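Local coordinates for protein LAO/AO transport system kinase (Escherichia coli, PDB 2P67) that belongs to the MeaB family of the P-loop NTPase clan, assembling as two subunits each built round a parallel beta-sheet, at residues Gly60-Pro65 and Thr164-Met169; Arg14-Gly19 and Asp47-Tyr52; Leu73-Met78 and Leu243-Ile248. All coordinates share one frame; numbering follows the deposited sequence.

Contact 1: residues Gly60-Pro65 and Thr164-Met169; sequences GVTGTP and TEVARM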
# COMPACT_ATOMS: atom_id res chain seq x y z
N GLY A 60 -7.34 5.41 -17.89
CA GLY A 60 -6.70 4.11 -17.80
C GLY A 60 -7.75 3.04 -17.92
O GLY A 60 -8.85 3.14 -17.32
N VAL A 61 -7.43 2.01 -18.69
CA VAL A 61 -8.35 0.90 -18.89
C VAL A 61 -7.58 -0.42 -18.68
O VAL A 61 -6.62 -0.69 -19.40
CB VAL A 61 -9.04 0.92 -20.30
CG1 VAL A 61 -9.87 -0.33 -20.50
CG2 VAL A 61 -9.89 2.21 -20.52
N THR A 62 -7.99 -1.22 -17.71
CA THR A 62 -7.45 -2.58 -17.60
C THR A 62 -8.54 -3.61 -17.91
O THR A 62 -9.72 -3.35 -17.72
CB THR A 62 -6.78 -2.88 -16.22
OG1 THR A 62 -7.75 -2.76 -15.15
CG2 THR A 62 -5.63 -1.94 -15.98
N GLY A 63 -8.15 -4.77 -18.41
CA GLY A 63 -9.11 -5.85 -18.58
C GLY A 63 -8.47 -7.14 -18.13
O GLY A 63 -7.31 -7.39 -18.42
N THR A 64 -9.23 -7.96 -17.40
CA THR A 64 -8.78 -9.30 -17.05
C THR A 64 -8.85 -10.18 -18.31
O THR A 64 -9.58 -9.86 -19.25
CB THR A 64 -9.61 -9.92 -15.90
OG1 THR A 64 -11.00 -9.89 -16.25
CG2 THR A 64 -9.41 -9.14 -14.61
N PRO A 65 -8.06 -11.28 -18.34
CA PRO A 65 -8.22 -12.22 -19.46
C PRO A 65 -9.68 -12.67 -19.61
O PRO A 65 -10.32 -13.10 -18.63
CB PRO A 65 -7.32 -13.40 -19.05
CG PRO A 65 -6.27 -12.76 -18.17
CD PRO A 65 -7.00 -11.70 -17.41
N THR A 164 -3.00 -0.71 -10.12
CA THR A 164 -2.48 0.40 -9.33
C THR A 164 -1.42 1.20 -10.10
O THR A 164 -1.37 2.43 -9.99
CB THR A 164 -2.02 -0.02 -7.92
OG1 THR A 164 -0.91 -0.92 -8.03
CG2 THR A 164 -3.18 -0.72 -7.16
N GLU A 165 -0.61 0.51 -10.91
CA GLU A 165 0.42 1.14 -11.76
C GLU A 165 -0.20 2.09 -12.82
O GLU A 165 0.23 3.23 -12.97
CB GLU A 165 1.29 0.08 -12.44
CG GLU A 165 2.11 -0.75 -11.44
CD GLU A 165 2.67 -2.04 -12.04
OE1 GLU A 165 2.15 -2.51 -13.08
OE2 GLU A 165 3.64 -2.58 -11.46
N VAL A 166 -1.22 1.60 -13.53
CA VAL A 166 -1.94 2.43 -14.52
C VAL A 166 -2.66 3.58 -13.79
O VAL A 166 -2.70 4.73 -14.26
CB VAL A 166 -2.96 1.58 -15.31
CG1 VAL A 166 -3.88 2.46 -16.16
CG2 VAL A 166 -2.25 0.56 -16.19
N ALA A 167 -3.27 3.26 -12.65
CA ALA A 167 -4.08 4.23 -11.93
C ALA A 167 -3.30 5.48 -11.57
O ALA A 167 -3.87 6.56 -11.55
CB ALA A 167 -4.63 3.60 -10.65
N ARG A 168 -2.00 5.31 -11.31
CA ARG A 168 -1.11 6.39 -10.87
C ARG A 168 -0.76 7.40 -11.96
O ARG A 168 -0.17 8.43 -11.66
CB ARG A 168 0.22 5.80 -10.37
CG ARG A 168 0.16 5.02 -9.09
CD ARG A 168 1.54 4.86 -8.48
NE ARG A 168 2.47 4.07 -9.29
CZ ARG A 168 2.93 2.87 -8.95
NH1 ARG A 168 2.55 2.30 -7.80
NH2 ARG A 168 3.78 2.23 -9.74
N MET A 169 -1.10 7.09 -13.21
CA MET A 169 -0.81 8.03 -14.29
C MET A 169 -2.04 8.56 -15.05
O MET A 169 -1.90 9.15 -16.12
CB MET A 169 0.21 7.42 -15.28
CG MET A 169 -0.32 6.30 -16.19
SD MET A 169 1.02 5.57 -17.24
CE MET A 169 1.55 4.34 -16.12
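Gly60, on a central strand, and Val166, on a short helix, make the closest backbone approach between 60-65 and 164-169, their CA atoms 6.0 Å apart. Val166 carries the helix side of the contact alone, with its two methyls sharing the work. CG1 stands anti to the backbone N (chi1 170°) and drops onto the strand at Gly60, coming to 3.7 Å from Gly60 CA. Gly60 has no side chain to hold the methyl off, so the helix can settle directly on the strand backbone here. The same CG1 lies more loosely over the next peptide, 4.4 Å from Val61 N. CG2, the other branch, is turned along the strand to meet the methyl of Thr62, with 4.2 Å between Val166 CG2 and Thr62 CG2. Val61, between these two positions, sends its side chain to the other face of the sheet.

The strand's backbone polar groups are engaged within the sheet: Gly60 bonds to Cys172 and Ile174, Val61 to Val154 and Thr156. Helix 162-167 connects strands 151-157 and 172-177 in a beta-alpha-beta crossover that passes over 57-63, the strand between them, and Val166 also touches Val154, Thr156 and Phe173. Further along, Gly63 begins a sequence consistent with a P-loop (Walker A).

No hydrogen bond or charge pair joins the two segments. This buried contact rests on methyl groups fitted against a glycine and a threonine methyl, so what it adds is close apolar packing, with no directional bond between helix and strand.

Contact 2: residues Arg14-Gly19 and Asp47-Tyr52; sequences RRLRQG and DAIMPY
The guanidinium of Arg17 lies face to face with the ring of Tyr52, their planes only 21° apart. Over one face of the guanidinium, above its centre, sits Tyr52 CE1, 3.2 Å from the plane. The ring in turn has Arg17 CD above the middle of its face, 3.7 Å from the centroid and 8° off the normal, a CH-pi contact. From there the flat group slides out over the CD1-CE1 side of the ring: Arg17 NE is 3.2 Å from Tyr52 CD1, and Arg17 NH1 is 3.4 Å from Tyr52 CE1. The arginine chain is extended as far as CD, and the bend at chi3 (63°) lays the guanidinium nearly parallel to the ring. Both residues also touch a crystal neighbour, so the lattice may influence this outer layer.

Beneath it, Leu16 and Ile49 cross at about a right angle, Leu16 CD2 lying 4.0 Å from Ile49 CG2. Helix 9-17 ends here in a Schellman motif, with Gly19 taking the positive phi and its N bonding back to Leu16 O.

Helix 133-146 underlies the apolar layer, Ala146 touching both Leu16 and Ile49, while Leu24 of helix 21-32 packs on Leu16. Asp47, two residues before Ile49 on helix 36-49, bonds through OD1 to Ser315 and Thr318 of the second subunit. The contact thus joins the ends of two helices above a third, close to the subunit interface.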
# COMPACT_ATOMS: atom_id res chain seq x y z
N ARG A 14 6.30 22.15 -34.07
CA ARG A 14 5.18 22.79 -34.78
C ARG A 14 4.28 21.76 -35.45
O ARG A 14 3.06 21.75 -35.24
CB ARG A 14 5.71 23.79 -35.82
CG ARG A 14 4.65 24.65 -36.51
CD ARG A 14 5.26 25.38 -37.70
NE ARG A 14 4.38 26.41 -38.25
CZ ARG A 14 4.76 27.34 -39.13
NH1 ARG A 14 6.01 27.37 -39.58
NH2 ARG A 14 3.89 28.24 -39.56
N ARG A 15 4.88 20.87 -36.25
CA ARG A 15 4.17 19.82 -36.98
C ARG A 15 3.42 18.91 -36.00
O ARG A 15 2.26 18.52 -36.23
CB ARG A 15 5.15 18.96 -37.79
CG ARG A 15 5.78 19.62 -39.01
CD ARG A 15 6.41 18.55 -39.97
NE ARG A 15 7.45 17.70 -39.36
CZ ARG A 15 8.74 18.05 -39.24
NH1 ARG A 15 9.17 19.24 -39.66
NH2 ARG A 15 9.61 17.21 -38.69
N LEU A 16 4.10 18.62 -34.89
CA LEU A 16 3.55 17.73 -33.85
C LEU A 16 2.28 18.36 -33.28
O LEU A 16 1.21 17.73 -33.20
CB LEU A 16 4.60 17.48 -32.77
CG LEU A 16 4.17 16.72 -31.49
CD1 LEU A 16 3.98 15.28 -31.82
CD2 LEU A 16 5.16 16.89 -30.32
N ARG A 17 2.39 19.63 -32.90
CA ARG A 17 1.26 20.34 -32.28
C ARG A 17 0.08 20.52 -33.23
O ARG A 17 -1.06 20.67 -32.79
CB ARG A 17 1.72 21.70 -31.77
CG ARG A 17 2.71 21.65 -30.64
CD ARG A 17 3.18 23.05 -30.32
NE ARG A 17 2.07 23.89 -29.86
CZ ARG A 17 2.04 25.22 -29.92
NH1 ARG A 17 3.06 25.89 -30.44
NH2 ARG A 17 0.98 25.89 -29.46
N GLN A 18 0.36 20.52 -34.53
CA GLN A 18 -0.70 20.64 -35.54
C GLN A 18 -1.43 19.30 -35.75
O GLN A 18 -2.42 19.22 -36.48
CB GLN A 18 -0.15 21.22 -36.85
CG GLN A 18 0.30 22.69 -36.71
CD GLN A 18 1.00 23.25 -37.94
OE1 GLN A 18 1.51 22.50 -38.78
NE2 GLN A 18 1.06 24.58 -38.03
N GLY A 19 -0.96 18.27 -35.05
CA GLY A 19 -1.63 16.97 -35.06
C GLY A 19 -1.22 16.09 -36.22
O GLY A 19 -1.91 15.11 -36.53
N ASP A 47 11.50 18.22 -22.83
CA ASP A 47 11.55 19.54 -22.14
C ASP A 47 10.75 20.58 -22.90
O ASP A 47 9.93 21.31 -22.33
CB ASP A 47 13.00 20.03 -21.99
CG ASP A 47 13.80 19.24 -20.98
OD1 ASP A 47 13.20 18.52 -20.16
OD2 ASP A 47 15.04 19.30 -21.03
N ALA A 48 10.97 20.64 -24.21
CA ALA A 48 10.34 21.68 -25.02
C ALA A 48 8.81 21.59 -25.07
O ALA A 48 8.14 22.63 -25.15
CB ALA A 48 10.94 21.72 -26.42
N ILE A 49 8.24 20.38 -25.01
CA ILE A 49 6.80 20.25 -25.18
C ILE A 49 5.98 20.43 -23.90
O ILE A 49 4.75 20.50 -23.98
CB ILE A 49 6.36 18.93 -25.91
CG1 ILE A 49 6.74 17.68 -25.07
CG2 ILE A 49 6.88 18.88 -27.35
CD1 ILE A 49 5.95 16.44 -25.40
N MET A 50 6.64 20.49 -22.74
CA MET A 50 5.93 20.52 -21.47
C MET A 50 4.82 21.60 -21.42
O MET A 50 3.72 21.33 -20.96
CB MET A 50 6.90 20.59 -20.26
CG MET A 50 7.91 19.43 -20.17
SD MET A 50 7.09 17.77 -20.32
CE MET A 50 6.05 17.91 -18.95
N PRO A 51 5.10 22.83 -21.91
CA PRO A 51 4.03 23.85 -21.87
C PRO A 51 2.76 23.53 -22.68
O PRO A 51 1.72 24.13 -22.42
CB PRO A 51 4.73 25.11 -22.42
CG PRO A 51 6.17 24.87 -22.16
CD PRO A 51 6.36 23.39 -22.44
N TYR A 52 2.85 22.60 -23.63
CA TYR A 52 1.73 22.23 -24.52
C TYR A 52 0.93 21.04 -23.99
O TYR A 52 -0.11 20.65 -24.55
CB TYR A 52 2.26 21.96 -25.94
CG TYR A 52 3.25 23.01 -26.42
CD1 TYR A 52 2.83 24.30 -26.73
CD2 TYR A 52 4.60 22.71 -26.52
CE1 TYR A 52 3.76 25.28 -27.16
CE2 TYR A 52 5.53 23.67 -26.93
CZ TYR A 52 5.10 24.95 -27.25
OH TYR A 52 6.03 25.88 -27.67

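Contact 3: residues Leu73-Met78 and Leu243-Ile248; sequences LEAFGM and LEKRGI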
# COMPACT_ATOMS: atom_id res chain seq x y z
N LEU A 73 -12.64 -1.45 -26.13
CA LEU A 73 -11.84 -0.32 -26.57
C LEU A 73 -12.21 0.18 -27.96
O LEU A 73 -12.25 1.39 -28.20
CB LEU A 73 -10.35 -0.66 -26.51
CG LEU A 73 -9.76 -0.68 -25.11
CD1 LEU A 73 -8.35 -1.26 -25.18
CD2 LEU A 73 -9.78 0.71 -24.46
N GLU A 74 -12.47 -0.75 -28.86
CA GLU A 74 -12.91 -0.39 -30.21
C GLU A 74 -14.24 0.35 -30.17
O GLU A 74 -14.37 1.43 -30.74
CB GLU A 74 -13.01 -1.65 -31.09
CG GLU A 74 -13.43 -1.31 -32.53
CD GLU A 74 -13.85 -2.53 -33.33
OE1 GLU A 74 -14.50 -3.43 -32.77
OE2 GLU A 74 -13.54 -2.57 -34.55
N ALA A 75 -15.23 -0.23 -29.50
CA ALA A 75 -16.54 0.42 -29.37
C ALA A 75 -16.44 1.78 -28.68
O ALA A 75 -17.02 2.76 -29.14
CB ALA A 75 -17.53 -0.51 -28.66
N PHE A 76 -15.70 1.85 -27.57
CA PHE A 76 -15.57 3.08 -26.80
C PHE A 76 -14.84 4.13 -27.63
O PHE A 76 -15.29 5.29 -27.70
CB PHE A 76 -14.82 2.79 -25.48
CG PHE A 76 -14.66 4.00 -24.58
CD1 PHE A 76 -15.77 4.60 -23.96
CD2 PHE A 76 -13.40 4.53 -24.32
CE1 PHE A 76 -15.61 5.71 -23.11
CE2 PHE A 76 -13.23 5.65 -23.48
CZ PHE A 76 -14.33 6.24 -22.88
N GLY A 77 -13.74 3.73 -28.26
CA GLY A 77 -12.94 4.63 -29.11
C GLY A 77 -13.77 5.22 -30.24
O GLY A 77 -13.76 6.44 -30.47
N MET A 78 -14.53 4.35 -30.92
CA MET A 78 -15.40 4.78 -32.02
C MET A 78 -16.50 5.73 -31.55
O MET A 78 -16.83 6.69 -32.24
CB MET A 78 -15.96 3.58 -32.81
CG MET A 78 -14.91 2.88 -33.71
SD MET A 78 -13.95 4.00 -34.79
CE MET A 78 -15.23 4.73 -35.81
N LEU A 243 -19.95 -5.78 -28.35
CA LEU A 243 -20.29 -6.34 -29.66
C LEU A 243 -21.72 -6.08 -30.15
O LEU A 243 -21.99 -6.20 -31.34
CB LEU A 243 -19.90 -7.82 -29.76
CG LEU A 243 -18.39 -8.12 -29.95
CD1 LEU A 243 -18.17 -9.57 -30.35
CD2 LEU A 243 -17.71 -7.18 -30.99
N GLU A 244 -22.61 -5.69 -29.23
CA GLU A 244 -23.97 -5.27 -29.59
C GLU A 244 -24.15 -3.75 -29.55
O GLU A 244 -25.23 -3.25 -29.85
CB GLU A 244 -25.01 -5.92 -28.68
CG GLU A 244 -25.00 -7.43 -28.71
CD GLU A 244 -26.34 -8.04 -28.29
OE1 GLU A 244 -27.30 -7.27 -28.03
OE2 GLU A 244 -26.43 -9.28 -28.24
N LYS A 245 -23.09 -3.04 -29.18
CA LYS A 245 -23.14 -1.58 -29.04
C LYS A 245 -24.25 -1.10 -28.10
O LYS A 245 -25.06 -0.23 -28.44
CB LYS A 245 -23.20 -0.89 -30.41
CG LYS A 245 -21.83 -0.65 -31.06
CD LYS A 245 -21.16 -1.93 -31.51
CE LYS A 245 -19.65 -1.78 -31.51
NZ LYS A 245 -18.95 -3.09 -31.53
N ARG A 246 -24.28 -1.68 -26.90
CA ARG A 246 -25.18 -1.21 -25.85
C ARG A 246 -24.41 -0.98 -24.56
O ARG A 246 -23.54 -1.77 -24.19
CB ARG A 246 -26.33 -2.21 -25.63
CG ARG A 246 -27.31 -2.31 -26.81
CD ARG A 246 -28.23 -1.08 -26.90
NE ARG A 246 -28.81 -0.94 -28.24
CZ ARG A 246 -28.41 -0.07 -29.15
NH1 ARG A 246 -27.42 0.78 -28.88
NH2 ARG A 246 -29.00 -0.03 -30.34
N GLY A 247 -24.72 0.11 -23.88
CA GLY A 247 -24.08 0.44 -22.61
C GLY A 247 -22.85 1.31 -22.72
O GLY A 247 -22.39 1.86 -21.72
N ILE A 248 -22.32 1.45 -23.93
CA ILE A 248 -21.09 2.21 -24.14
C ILE A 248 -21.31 3.70 -23.91
O ILE A 248 -20.51 4.35 -23.26
CB ILE A 248 -20.44 1.96 -25.54
CG1 ILE A 248 -20.37 0.47 -25.89
CG2 ILE A 248 -19.04 2.64 -25.64
CD1 ILE A 248 -19.54 -0.38 -24.94
O HOH W 1 -16.24 -3.43 -30.70
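Ile248 packs against Ala75 and Phe76 in the dense part of this contact, while Lys245 and Glu74 form a looser margin bridged by one water. Ile248 CG2, anti to its own backbone N, presses on the helix backbone 3.7 Å from Phe76 CA. It also meets the Phe76 ring at the edge, near the ring plane, with Phe76 CD1 4.2 Å away. The other branch, Ile248 CG1, lies 4.1 Å from Ala75 CB. Phe72 and Leu79 of helix 69-82 also touch Ile248.

Toward solvent, Lys245 bends at chi2 (70°) and brings its CE alongside Ala75 CB, at 3.8 Å. Its NZ donates to a water at 2.9 Å, which in turn gives a hydrogen bond of 2.7 Å to Glu74 OE1. A second hold on NZ comes from Ala242 O, in its own loop, and Glu74 OE2 takes the backbone N of Asp112.

Lys245 and Arg246 form a G1 beta bulge facing Ser241, and Gly247 is the N-cap of helix 248-264. The opposite charges stay 4.6 Å apart (Glu74 OE1 to Lys245 NZ): any attraction between them is probably mediated by the bridging water on the outer side, while apolar packing joins the helix start to helix 69-82.

From the N terminus, contact 2 comes first: it closes a helical loop through 21-32 and most of 36-49, bringing the end of helix 9-17 against the end of helix 36-49. The chain then enters the sheet through strand 57-63, so contact 2 is in series with the others. Contact 1 opens on that strand and contact 3 opens on the next helix, 69-82; contact 1 closes at 164-169 and contact 3 only at 243-248, so the two cross. They meet where Val61 CG1 packs on Leu73 CD2, 4.1 Å apart. Contact 1 fixes a crossover helix to one sheet face, whereas contact 3 ties helix 69-82, on the opposite face, to the start of helix 248-264.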